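Local coordinates for protein fluoroacetyl coenzyme A thioesterase (Streptomyces cattleya, PDB 3KUV) that hydrolyses fluoroacetyl-CoA to fluoroacetate and CoA before it can react with citrate synthase, so conferring fluoroacetate resistance, and works as a hot-dog-fold homodimer, at residues B[99-104]-B[117-122]; B[66-71]-B[121-126]; B[14-19]-B[83-88]. The protein carries 1 engineered substitution. One frame throughout, in Å; residues are numbered along the deposited sequence.

Contact 1: residues B[99-104]-B[117-122]; sequences RLSWRV and THERAV. With ACT (acetate ion), chain F; ACT (acetate ion), chain I.
Strands 99-107 and 112-124 form a β-hairpin of the hot-dog sheet, and here L100 and W102 are hydrogen-bonded antiparallel pairs with R120 and H118. The L100 N–R120 O bond is 3.0 Å and nearly straight, 170° at the hydrogen. L100, W102, H118 and R120 share the face packed on helix 42-57. In R120, a substrate-binding residue, CB lies near L100 O; from it CG, anti to the carbonyl carbon (chi1 -60°), turns so that CG and CD lie against W102 NE1, obliquely to the indole. The chain then bends at chi3 and leaves the hairpin: NE is hydrogen-bonded to S67 OG, NH1 makes a salt bridge with the active-site E50, which would probably steady the carboxylate's charge, and H118 CE1 lies at the edge of the guanidinium. W102 NE1 itself is buried with no polar partner in the model. On the other face, R99 runs alongside E119 and lays its guanidinium over E119 CG, with NH2 3.4 Å from that carbon; NH1 donates to an acetate probably from the crystallisation liquor. A water bridges the strands, donating to E119 OE2 at 2.6 Å and to W102 O at 3.1 Å.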
loop_
_atom_site.group_PDB
_atom_site.type_symbol
_atom_site.label_atom_id
_atom_site.label_comp_id
_atom_site.label_asym_id
_atom_site.label_seq_id
_atom_site.Cartn_x
_atom_site.Cartn_y
_atom_site.Cartn_z
ATOM N N ARG B 99 1.281 16.066 13.116
ATOM C CA ARG B 99 0.401 15.410 12.095
ATOM C C ARG B 99 0.290 16.251 10.845
ATOM O O ARG B 99 -0.054 17.456 10.877
ATOM C CB ARG B 99 -0.997 15.177 12.647
ATOM C CG ARG B 99 -1.942 14.458 11.614
ATOM C CD ARG B 99 -3.305 14.249 12.315
ATOM N NE ARG B 99 -4.436 14.254 11.428
ATOM C CZ ARG B 99 -5.002 13.164 10.947
ATOM N NH1 ARG B 99 -4.527 11.961 11.268
ATOM N NH2 ARG B 99 -6.055 13.280 10.153
ATOM N N LEU B 100 0.549 15.662 9.667
ATOM C CA LEU B 100 0.465 16.316 8.339
ATOM C C LEU B 100 -0.542 15.494 7.509
ATOM O O LEU B 100 -0.462 14.261 7.498
ATOM C CB LEU B 100 1.801 16.450 7.580
ATOM C CG LEU B 100 2.822 17.420 8.168
ATOM C CD1 LEU B 100 3.566 16.763 9.311
ATOM C CD2 LEU B 100 3.804 17.920 7.107
ATOM N N SER B 101 -1.472 16.150 6.838
ATOM C CA SER B 101 -2.569 15.510 6.108
ATOM C C SER B 101 -2.487 16.002 4.718
ATOM O O SER B 101 -2.250 17.237 4.431
ATOM C CB SER B 101 -3.917 15.935 6.692
ATOM O OG SER B 101 -4.092 15.510 8.080
ATOM N N TRP B 102 -2.700 15.103 3.744
ATOM C CA TRP B 102 -2.486 15.377 2.352
ATOM C C TRP B 102 -3.683 14.873 1.507
ATOM O O TRP B 102 -4.334 13.879 1.925
ATOM C CB TRP B 102 -1.269 14.561 1.904
ATOM C CG TRP B 102 0.014 14.798 2.755
ATOM C CD1 TRP B 102 0.409 14.162 3.910
ATOM C CD2 TRP B 102 1.008 15.621 2.379
ATOM N NE1 TRP B 102 1.590 14.650 4.339
ATOM C CE2 TRP B 102 1.983 15.608 3.401
ATOM C CE3 TRP B 102 1.149 16.513 1.261
ATOM C CZ2 TRP B 102 3.140 16.314 3.280
ATOM C CZ3 TRP B 102 2.212 17.237 1.190
ATOM C CH2 TRP B 102 3.240 17.165 2.201
ATOM N N ARG B 103 -3.970 15.518 0.375
ATOM C CA ARG B 103 -4.764 14.978 -0.690
ATOM C C ARG B 103 -3.776 14.459 -1.720
ATOM O O ARG B 103 -2.807 15.208 -2.121
ATOM C CB ARG B 103 -5.704 16.077 -1.278
ATOM C CG ARG B 103 -6.744 15.560 -2.161
ATOM C CD ARG B 103 -7.734 16.597 -2.803
ATOM N NE ARG B 103 -8.687 15.788 -3.590
ATOM C CZ ARG B 103 -8.509 15.299 -4.830
ATOM N NH1 ARG B 103 -7.401 15.522 -5.534
ATOM N NH2 ARG B 103 -9.486 14.566 -5.377
ATOM N N VAL B 104 -3.962 13.231 -2.194
ATOM C CA VAL B 104 -3.044 12.620 -3.169
ATOM C C VAL B 104 -3.800 12.149 -4.401
ATOM O O VAL B 104 -4.984 11.762 -4.341
ATOM C CB VAL B 104 -2.248 11.475 -2.565
ATOM C CG1 VAL B 104 -1.261 12.051 -1.519
ATOM C CG2 VAL B 104 -3.086 10.368 -1.864
ATOM N N THR B 117 -6.710 10.369 0.176
ATOM C CA THR B 117 -6.078 11.082 1.273
ATOM C C THR B 117 -4.982 10.246 1.924
ATOM O O THR B 117 -4.987 9.020 1.854
ATOM C CB THR B 117 -7.095 11.513 2.356
ATOM O OG1 THR B 117 -7.870 10.345 2.766
ATOM C CG2 THR B 117 -8.089 12.608 1.841
ATOM N N HIS B 118 -4.051 10.914 2.606
ATOM C CA HIS B 118 -2.922 10.239 3.299
ATOM C C HIS B 118 -2.555 11.117 4.487
ATOM O O HIS B 118 -2.483 12.385 4.356
ATOM C CB HIS B 118 -1.710 10.183 2.367
ATOM C CG HIS B 118 -0.520 9.505 3.011
ATOM N ND1 HIS B 118 0.794 9.959 2.973
ATOM C CD2 HIS B 118 -0.508 8.373 3.755
ATOM C CE1 HIS B 118 1.576 9.100 3.624
ATOM N NE2 HIS B 118 0.812 8.150 4.098
ATOM N N GLU B 119 -2.276 10.507 5.617
ATOM C CA GLU B 119 -1.787 11.273 6.817
ATOM C C GLU B 119 -0.488 10.670 7.270
ATOM O O GLU B 119 -0.261 9.448 7.121
ATOM C CB GLU B 119 -2.791 11.141 7.947
ATOM C CG GLU B 119 -4.127 11.942 7.653
ATOM C CD GLU B 119 -5.037 11.261 6.674
ATOM O OE1 GLU B 119 -5.161 10.039 6.793
ATOM O OE2 GLU B 119 -5.698 11.888 5.834
ATOM N N ARG B 120 0.359 11.549 7.823
ATOM C CA ARG B 120 1.670 11.184 8.337
ATOM C C ARG B 120 1.915 11.784 9.709
ATOM O O ARG B 120 1.288 12.746 10.082
ATOM C CB ARG B 120 2.764 11.728 7.418
ATOM C CG ARG B 120 2.600 11.143 5.957
ATOM C CD ARG B 120 3.831 11.380 5.082
ATOM N NE ARG B 120 5.011 10.652 5.535
ATOM C CZ ARG B 120 5.189 9.337 5.443
ATOM N NH1 ARG B 120 4.269 8.618 4.740
ATOM N NH2 ARG B 120 6.224 8.690 5.986
ATOM N N ALA B 121 2.845 11.203 10.460
ATOM C CA ALA B 121 3.258 11.704 11.744
ATOM C C ALA B 121 4.795 11.877 11.775
ATOM O O ALA B 121 5.520 10.925 11.426
ATOM C CB ALA B 121 2.862 10.750 12.878
ATOM N N VAL B 122 5.249 13.053 12.189
ATOM C CA VAL B 122 6.693 13.297 12.401
ATOM C C VAL B 122 7.200 12.508 13.625
ATOM O O VAL B 122 6.513 12.360 14.611
ATOM C CB VAL B 122 6.908 14.783 12.657
ATOM C CG1 VAL B 122 8.459 15.011 12.844
ATOM C CG2 VAL B 122 6.457 15.606 11.411
HETATM C C ACT F . -7.154 9.500 9.614
HETATM O O ACT F . -7.480 8.293 10.048
HETATM O OXT ACT F . -5.900 9.813 9.567
HETATM C CH3 ACT F . -8.136 10.582 9.242
HETATM C C ACT I . -12.583 15.168 -3.099
HETATM O O ACT I . -11.660 15.938 -3.564
HETATM O OXT ACT I . -13.485 15.789 -2.486
HETATM C CH3 ACT I . -12.669 13.651 -3.253
HETATM O O HOH W 1 -5.996 14.066 4.512
#

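Contact 2: residues B[66-71]-B[121-126]; sequences GSLGTA and AVIHLE. With ACT (acetate ion), chain C.
The backbones of 66-71 and 121-124 run antiparallel but strongly twisted, 135° between their directions, with G66–I123 and L68–A121 as hydrogen-bonded pairs around the non-hydrogen-bonded pair S67–V122. This is where strand 65-75 lines up beside strand 112-124 in the hot-dog sheet. Each hydrogen-bonded pair is closed by two bonds: G66 N donates to I123 O in the carbonyl plane, whereas I123 N meets G66 O from 46° above the G66 carbonyl plane, over 2.9 Å. At S67 the strands close to 4.2 Å between its CA and V122 CA, and S67 CB rests on A121 O at 3.3 Å. The S67 hydroxyl takes the crowded position between backbone N and carbonyl carbon (chi1 67°), which turns OG to the R120 side.

L68 and I123 lie on the other face and cross at about a right angle. L68 CD1 meets I123 CG2 at 3.7 Å, while I123 CD1 reaches L68 CG and CD2; F36 of the second subunit and F128 of helix 125-135 pack on both side chains. Helix 125-135 begins right here, H124 taking its N-cap position with ND1 bonded to K127 N. L125, in the first turn, swings its CG back to 3.7 Å from G66 N, and its CD2 occupies the space over the glycine where a CB would clash. Further along, T70 and A71 together face E119 in a classic β bulge, and T70 CG2 touches A121 CB. Between L68 and the bulge, G69, a CoA- and substrate-binding residue, donates its N to an acetate oxygen at 3.2 Å; S42 OG of the second subunit, an engineered active-site residue, binds the same acetate.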
loop_
_atom_site.group_PDB
_atom_site.type_symbol
_atom_site.label_atom_id
_atom_site.label_comp_id
_atom_site.label_asym_id
_atom_site.label_seq_id
_atom_site.Cartn_x
_atom_site.Cartn_y
_atom_site.Cartn_z
ATOM N N GLY B 66 12.087 12.182 11.002
ATOM C CA GLY B 66 11.534 11.656 9.780
ATOM C C GLY B 66 10.038 11.489 10.062
ATOM O O GLY B 66 9.493 12.295 10.774
ATOM N N SER B 67 9.380 10.577 9.337
ATOM C CA SER B 67 7.920 10.436 9.510
ATOM C C SER B 67 7.472 9.033 9.194
ATOM O O SER B 67 8.182 8.245 8.520
ATOM C CB SER B 67 7.142 11.500 8.646
ATOM O OG SER B 67 7.373 11.166 7.241
ATOM N N LEU B 68 6.250 8.740 9.629
ATOM C CA LEU B 68 5.585 7.479 9.351
ATOM C C LEU B 68 4.229 7.771 8.723
ATOM O O LEU B 68 3.615 8.816 9.004
ATOM C CB LEU B 68 5.278 6.737 10.663
ATOM C CG LEU B 68 6.483 6.265 11.469
ATOM C CD1 LEU B 68 6.016 5.862 12.882
ATOM C CD2 LEU B 68 7.311 5.154 10.752
ATOM N N GLY B 69 3.805 6.934 7.799
ATOM C CA GLY B 69 2.414 6.988 7.338
ATOM C C GLY B 69 1.451 6.419 8.346
ATOM O O GLY B 69 1.727 5.282 8.872
ATOM N N THR B 70 0.418 7.175 8.721
ATOM C CA THR B 70 -0.536 6.705 9.735
ATOM C C THR B 70 -1.902 6.360 9.161
ATOM O O THR B 70 -2.687 5.668 9.816
ATOM C CB THR B 70 -0.746 7.689 10.865
ATOM O OG1 THR B 70 -1.164 8.939 10.289
ATOM C CG2 THR B 70 0.627 7.965 11.583
ATOM N N ALA B 71 -2.175 6.741 7.894
ATOM C CA ALA B 71 -3.454 6.345 7.281
ATOM C C ALA B 71 -3.350 6.631 5.828
ATOM O O ALA B 71 -2.675 7.559 5.399
ATOM C CB ALA B 71 -4.654 7.089 7.851
ATOM N N ALA B 121 2.845 11.203 10.460
ATOM C CA ALA B 121 3.258 11.704 11.744
ATOM C C ALA B 121 4.795 11.877 11.775
ATOM O O ALA B 121 5.520 10.925 11.426
ATOM C CB ALA B 121 2.862 10.750 12.878
ATOM N N VAL B 122 5.249 13.053 12.189
ATOM C CA VAL B 122 6.693 13.297 12.401
ATOM C C VAL B 122 7.200 12.508 13.625
ATOM O O VAL B 122 6.513 12.360 14.611
ATOM C CB VAL B 122 6.908 14.783 12.657
ATOM C CG1 VAL B 122 8.459 15.011 12.844
ATOM C CG2 VAL B 122 6.457 15.606 11.411
ATOM N N ILE B 123 8.365 11.915 13.429
ATOM C CA ILE B 123 8.991 11.041 14.474
ATOM C C ILE B 123 10.433 11.479 14.669
ATOM O O ILE B 123 11.077 11.998 13.746
ATOM C CB ILE B 123 8.908 9.533 14.203
ATOM C CG1 ILE B 123 9.547 9.169 12.862
ATOM C CG2 ILE B 123 7.446 8.998 14.348
ATOM C CD1 ILE B 123 9.832 7.674 12.765
ATOM N N HIS B 124 10.932 11.248 15.902
ATOM C CA HIS B 124 12.380 11.388 16.142
ATOM C C HIS B 124 12.979 10.022 15.770
ATOM O O HIS B 124 12.617 9.005 16.415
ATOM C CB HIS B 124 12.593 11.685 17.616
ATOM C CG HIS B 124 14.047 11.908 17.942
ATOM N ND1 HIS B 124 14.893 10.889 18.323
ATOM C CD2 HIS B 124 14.828 13.017 17.805
ATOM C CE1 HIS B 124 16.109 11.385 18.523
ATOM N NE2 HIS B 124 16.099 12.668 18.200
ATOM N N LEU B 125 13.759 9.930 14.679
ATOM C CA LEU B 125 14.218 8.621 14.171
ATOM C C LEU B 125 14.919 7.724 15.220
ATOM O O LEU B 125 14.585 6.526 15.328
ATOM C CB LEU B 125 15.152 8.756 12.892
ATOM C CG LEU B 125 14.301 9.293 11.729
ATOM C CD1 LEU B 125 15.272 9.719 10.607
ATOM C CD2 LEU B 125 13.288 8.296 11.203
ATOM N N GLU B 126 15.889 8.306 15.939
ATOM C CA GLU B 126 16.622 7.467 16.911
ATOM C C GLU B 126 15.766 6.960 18.037
ATOM O O GLU B 126 15.858 5.781 18.417
ATOM C CB GLU B 126 17.812 8.275 17.499
ATOM C CG GLU B 126 19.054 8.412 16.593
ATOM C CD GLU B 126 20.163 9.373 17.178
ATOM O OE1 GLU B 126 21.109 9.727 16.377
ATOM O OE2 GLU B 126 20.087 9.753 18.414
HETATM C C ACT C . 5.452 3.008 6.652
HETATM O O ACT C . 4.566 4.020 6.765
HETATM O OXT ACT C . 5.753 2.532 5.479
HETATM C CH3 ACT C . 6.110 2.464 7.899
#

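Contact 3: residues B[14-19]-B[83-88]; sequences DFVVPP and GLTVTV
The end of strand 10-16, an outermost strand of the hot-dog sheet within this chain, pairs here with the start of strand 85-96. F15 and V86 form an antiparallel hydrogen-bonded pair, both bonds 2.8 Å between N and O, flanked by the non-hydrogen-bonded pairs D14–T87 and V16–T85. The ladder of bonds carries on past the strand ends: V17 N points nearly along the axis of the L84 carbonyl, 2.9 Å from L84 O, and G83 N returns a bond to V17 O at 2.7 Å. G83 has a positive phi of 108°, a backbone shape in which a CB would be jammed against the preceding carbonyl oxygen.

On the D14, V16, T85 and T87 face, the aspartate and T87 run side by side. T87 OG1, anti to its carbonyl carbon (chi1 -64°), donates to D14 OD1 at 2.7 Å, arriving from 31° above the carboxylate plane, while T87 CG2 leans on the same oxygen. Next along, V16 CG2 touches T85 OG1, and T85 CG2 lies against D14 CB. F15 and V86 point to the other face; the side chain of V17, just past the strand, crosses that of V86 obliquely, their CG2 atoms 3.5 Å apart. V86 and F15 pack on L48 of helix 42-57, V86 also reaches A106 of the neighbouring strand 99-107, and F40 and T80 from loops close around V17.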
loop_
_atom_site.group_PDB
_atom_site.type_symbol
_atom_site.label_atom_id
_atom_site.label_comp_id
_atom_site.label_asym_id
_atom_site.label_seq_id
_atom_site.Cartn_x
_atom_site.Cartn_y
_atom_site.Cartn_z
ATOM N N ASP B 14 7.531 12.075 -10.046
ATOM C CA ASP B 14 7.397 11.256 -11.253
ATOM C C ASP B 14 8.253 9.997 -11.113
ATOM O O ASP B 14 9.388 10.000 -10.575
ATOM C CB ASP B 14 7.906 11.991 -12.527
ATOM C CG ASP B 14 7.207 13.292 -12.751
ATOM O OD1 ASP B 14 5.981 13.361 -12.610
ATOM O OD2 ASP B 14 7.858 14.331 -12.965
ATOM N N PHE B 15 7.686 8.873 -11.571
ATOM C CA PHE B 15 8.354 7.583 -11.394
ATOM C C PHE B 15 8.030 6.697 -12.552
ATOM O O PHE B 15 6.862 6.311 -12.759
ATOM C CB PHE B 15 7.803 6.897 -10.108
ATOM C CG PHE B 15 8.469 5.574 -9.830
ATOM C CD1 PHE B 15 9.837 5.490 -9.465
ATOM C CD2 PHE B 15 7.695 4.413 -9.908
ATOM C CE1 PHE B 15 10.384 4.148 -9.172
ATOM C CE2 PHE B 15 8.237 3.183 -9.586
ATOM C CZ PHE B 15 9.548 3.050 -9.238
ATOM N N VAL B 16 9.039 6.356 -13.367
ATOM C CA VAL B 16 8.817 5.372 -14.446
ATOM C C VAL B 16 8.703 3.973 -13.819
ATOM O O VAL B 16 9.611 3.541 -13.105
ATOM C CB VAL B 16 10.012 5.410 -15.426
ATOM C CG1 VAL B 16 9.847 4.316 -16.581
ATOM C CG2 VAL B 16 10.081 6.792 -16.096
ATOM N N VAL B 17 7.548 3.285 -14.032
ATOM C CA VAL B 17 7.385 1.983 -13.392
ATOM C C VAL B 17 8.302 0.922 -14.052
ATOM O O VAL B 17 8.136 0.674 -15.251
ATOM C CB VAL B 17 5.879 1.533 -13.561
ATOM C CG1 VAL B 17 5.625 0.110 -12.931
ATOM C CG2 VAL B 17 4.902 2.574 -12.886
ATOM N N PRO B 18 9.207 0.328 -13.240
ATOM C CA PRO B 18 10.065 -0.758 -13.781
ATOM C C PRO B 18 9.320 -2.106 -13.660
ATOM O O PRO B 18 8.296 -2.243 -12.946
ATOM C CB PRO B 18 11.267 -0.746 -12.844
ATOM C CG PRO B 18 10.696 -0.359 -11.476
ATOM C CD PRO B 18 9.474 0.565 -11.815
ATOM N N PRO B 19 9.867 -3.124 -14.371
ATOM C CA PRO B 19 9.248 -4.446 -14.314
ATOM C C PRO B 19 9.142 -5.005 -12.905
ATOM O O PRO B 19 8.200 -5.805 -12.653
ATOM C CB PRO B 19 10.200 -5.315 -15.180
ATOM C CG PRO B 19 10.750 -4.304 -16.171
ATOM C CD PRO B 19 10.992 -3.053 -15.338
ATOM N N GLY B 83 6.790 0.656 -17.627
ATOM C CA GLY B 83 7.275 1.506 -18.720
ATOM C C GLY B 83 6.539 2.827 -18.830
ATOM O O GLY B 83 7.089 3.842 -19.401
ATOM N N LEU B 84 5.334 2.941 -18.263
ATOM C CA LEU B 84 4.668 4.262 -18.134
ATOM C C LEU B 84 5.234 5.030 -16.939
ATOM O O LEU B 84 5.803 4.429 -16.049
ATOM C CB LEU B 84 3.108 4.111 -17.924
ATOM C CG LEU B 84 2.441 3.559 -19.197
ATOM C CD1 LEU B 84 0.978 3.443 -18.885
ATOM C CD2 LEU B 84 2.577 4.452 -20.433
ATOM N N THR B 85 5.061 6.360 -16.971
ATOM C CA THR B 85 5.498 7.193 -15.845
ATOM C C THR B 85 4.239 7.448 -14.975
ATOM O O THR B 85 3.242 8.015 -15.480
ATOM C CB THR B 85 6.006 8.525 -16.340
ATOM O OG1 THR B 85 7.128 8.311 -17.253
ATOM C CG2 THR B 85 6.480 9.440 -15.212
ATOM N N VAL B 86 4.338 7.088 -13.717
ATOM C CA VAL B 86 3.283 7.425 -12.749
ATOM C C VAL B 86 3.689 8.796 -12.149
ATOM O O VAL B 86 4.843 8.973 -11.622
ATOM C CB VAL B 86 3.139 6.363 -11.663
ATOM C CG1 VAL B 86 2.164 6.917 -10.539
ATOM C CG2 VAL B 86 2.555 5.120 -12.286
ATOM N N THR B 87 2.816 9.783 -12.235
ATOM C CA THR B 87 3.033 11.082 -11.569
ATOM C C THR B 87 2.067 11.106 -10.385
ATOM O O THR B 87 0.854 11.020 -10.588
ATOM C CB THR B 87 2.749 12.269 -12.499
ATOM O OG1 THR B 87 3.687 12.266 -13.600
ATOM C CG2 THR B 87 2.824 13.610 -11.757
ATOM N N VAL B 88 2.623 11.271 -9.177
ATOM C CA VAL B 88 1.832 11.494 -7.980
ATOM C C VAL B 88 1.796 13.000 -7.759
ATOM O O VAL B 88 2.885 13.655 -7.756
ATOM C CB VAL B 88 2.437 10.809 -6.753
ATOM C CG1 VAL B 88 1.674 11.165 -5.472
ATOM C CG2 VAL B 88 2.431 9.238 -6.922
#

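Overall arrangement
All three contacts belong to one antiparallel sheet, ordered 10-16, 85-96, 99-107, 112-124, 65-75. Contact 3 joins the first two strands, contact 1 the third and fourth, contact 2 the fourth and fifth. Contacts 1 and 2 share A121 and V122, touch each other, and have centres about 11 Å apart. Contact 3 lies across the chain's centre, its own centre about 22 Å from that of contact 1 and about 26 Å from that of contact 2. Along the chain contact 3 closes before contact 1 opens, whereas contacts 2 and 3 interleave. Strand 65-75 continues the sheet into the second subunit; with G69 near R120, this is consistent with a substrate site at the dimer interface.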